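Local coordinates for probable AP endonuclease (African swine fever virus, PDB 6KI3), which probably cleaves DNA on the 5' side of abasic sites and trims mismatched 3' ends in DNA repair, using three bound zinc ions, at residues L15-G20 with I26-A31. Numbering follows the deposited sequence.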
loop_
_atom_site.group_PDB
_atom_site.type_symbol
_atom_site.label_atom_id
_atom_site.label_comp_id
_atom_site.label_asym_id
_atom_site.label_seq_id
_atom_site.Cartn_x
_atom_site.Cartn_y
_atom_site.Cartn_z
ATOM N N LEU A 15 -17.621 -5.292 2.029
ATOM C CA LEU A 15 -17.945 -4.470 3.187
ATOM C C LEU A 15 -18.343 -3.046 2.826
ATOM O O LEU A 15 -18.643 -2.257 3.727
ATOM C CB LEU A 15 -16.762 -4.426 4.162
ATOM C CG LEU A 15 -16.357 -5.800 4.692
ATOM C CD1 LEU A 15 -15.075 -5.731 5.528
ATOM C CD2 LEU A 15 -17.510 -6.371 5.494
ATOM N N TRP A 16 -18.368 -2.697 1.541
ATOM C CA TRP A 16 -18.642 -1.317 1.158
ATOM C C TRP A 16 -19.691 -1.215 0.057
ATOM O O TRP A 16 -20.456 -0.245 0.018
ATOM C CB TRP A 16 -17.348 -0.627 0.722
ATOM C CG TRP A 16 -16.394 -0.377 1.852
ATOM C CD1 TRP A 16 -15.279 -1.101 2.164
ATOM C CD2 TRP A 16 -16.475 0.672 2.825
ATOM N NE1 TRP A 16 -14.659 -0.564 3.267
ATOM C CE2 TRP A 16 -15.375 0.525 3.692
ATOM C CE3 TRP A 16 -17.372 1.722 3.045
ATOM C CZ2 TRP A 16 -15.146 1.387 4.762
ATOM C CZ3 TRP A 16 -17.144 2.577 4.108
ATOM C CH2 TRP A 16 -16.040 2.405 4.953
ATOM N N SER A 17 -19.738 -2.194 -0.841
ATOM C CA SER A 17 -20.673 -2.124 -1.954
ATOM C C SER A 17 -22.097 -2.383 -1.483
ATOM O O SER A 17 -22.343 -3.239 -0.629
ATOM C CB SER A 17 -20.299 -3.129 -3.042
ATOM O OG SER A 17 -19.055 -2.802 -3.636
ATOM N N ASP A 18 -23.037 -1.628 -2.045
ATOM C CA ASP A 18 -24.448 -1.884 -1.808
ATOM C C ASP A 18 -24.871 -3.175 -2.495
ATOM O O ASP A 18 -24.260 -3.616 -3.473
ATOM C CB ASP A 18 -25.298 -0.725 -2.328
ATOM C CG ASP A 18 -25.046 0.566 -1.581
ATOM O OD1 ASP A 18 -25.060 0.543 -0.333
ATOM O OD2 ASP A 18 -24.832 1.603 -2.244
ATOM N N SER A 19 -25.929 -3.785 -1.970
ATOM C CA SER A 19 -26.529 -4.920 -2.655
ATOM C C SER A 19 -27.125 -4.459 -3.978
ATOM O O SER A 19 -27.726 -3.384 -4.066
ATOM C CB SER A 19 -27.603 -5.566 -1.781
ATOM O OG SER A 19 -28.546 -4.604 -1.347
ATOM N N GLY A 20 -26.946 -5.271 -5.012
ATOM C CA GLY A 20 -27.413 -4.885 -6.331
ATOM C C GLY A 20 -26.600 -3.775 -6.963
ATOM O O GLY A 20 -27.162 -2.925 -7.666
ATOM N N ILE A 26 -17.270 -1.345 -7.852
ATOM C CA ILE A 26 -16.084 -0.726 -7.264
ATOM C C ILE A 26 -16.325 0.757 -7.014
ATOM O O ILE A 26 -16.043 1.275 -5.927
ATOM C CB ILE A 26 -14.852 -0.952 -8.159
ATOM C CG1 ILE A 26 -14.585 -2.447 -8.335
ATOM C CG2 ILE A 26 -13.635 -0.250 -7.567
ATOM C CD1 ILE A 26 -13.389 -2.754 -9.209
ATOM N N THR A 27 -16.849 1.462 -8.021
ATOM C CA THR A 27 -17.145 2.883 -7.857
ATOM C C THR A 27 -18.216 3.103 -6.797
ATOM O O THR A 27 -18.145 4.065 -6.022
ATOM C CB THR A 27 -17.583 3.484 -9.193
ATOM O OG1 THR A 27 -16.658 3.102 -10.218
ATOM C CG2 THR A 27 -17.631 5.000 -9.103
ATOM N N ASN A 28 -19.221 2.224 -6.751
ATOM C CA ASN A 28 -20.245 2.316 -5.715
ATOM C C ASN A 28 -19.640 2.151 -4.326
ATOM O O ASN A 28 -20.005 2.873 -3.391
ATOM C CB ASN A 28 -21.330 1.266 -5.956
ATOM C CG ASN A 28 -22.272 1.112 -4.776
ATOM O OD1 ASN A 28 -22.093 0.228 -3.938
ATOM N ND2 ASN A 28 -23.285 1.967 -4.708
ATOM N N SER A 29 -18.710 1.205 -4.175
ATOM C CA SER A 29 -18.060 1.005 -2.884
ATOM C C SER A 29 -17.238 2.225 -2.488
ATOM O O SER A 29 -17.256 2.645 -1.325
ATOM C CB SER A 29 -17.178 -0.243 -2.930
ATOM O OG SER A 29 -16.147 -0.103 -3.892
ATOM N N ILE A 30 -16.515 2.810 -3.446
ATOM C CA ILE A 30 -15.735 4.010 -3.162
ATOM C C ILE A 30 -16.654 5.173 -2.808
ATOM O O ILE A 30 -16.327 6.002 -1.948
ATOM C CB ILE A 30 -14.821 4.338 -4.358
ATOM C CG1 ILE A 30 -13.709 3.294 -4.468
ATOM C CG2 ILE A 30 -14.235 5.738 -4.238
ATOM C CD1 ILE A 30 -12.802 3.490 -5.653
ATOM N N ALA A 31 -17.821 5.247 -3.451
ATOM C CA ALA A 31 -18.788 6.288 -3.117
ATOM C C ALA A 31 -19.226 6.183 -1.661
ATOM O O ALA A 31 -19.266 7.184 -0.938
ATOM C CB ALA A 31 -19.995 6.202 -4.052
#
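The backbones of S17 and S29 come within 4.2 Å of each other, CA to CA, where the chain leaving the short helix 13-16 in extended form passes the first turns of helix 25-39. N28 carries the polar half of the contact, and both ends of its amide are used by D18. Its OD1 accepts the backbone N-H of D18 at 2.8 Å from N, nearly straight at 168° and lying in the carbonyl plane, while its ND2 donates to D18 OD2 at 2.9 Å. This second bond stays in the amide plane but meets the carboxylate on its anti side, somewhat out of the carboxylate plane; the carboxylate and amide planes lie 64° apart. N28 can reach across since its CG stands anti to its own backbone N (chi1 168°), directed off the helix toward the loop. The paired bonds fix the rotation of the amide and tie both the backbone and the side chain of D18 to the helix; N32, one turn further on, adds a hydrogen bond to W16 O and a weak one to D18 OD2.

Beside this pair the chains touch through S29 CB, which sits 3.3 Å from S17 OG and 3.7 Å from W16 CB, filling the corner between them. The hydroxyl of S17 is hydrogen-bonded to C25 O. From its CB the indole of W16 leads away, to an edge-to-face meeting with F36 and to L285 of helix 282-300. Next along the loop, S19 OG hydrogen-bonds a phosphate of the bound DNA, consistent with a role for the contact in holding this DNA-contacting loop, which follows the first barrel strand, 6-10, against the first long helix of the endonuclease IV-type TIM barrel.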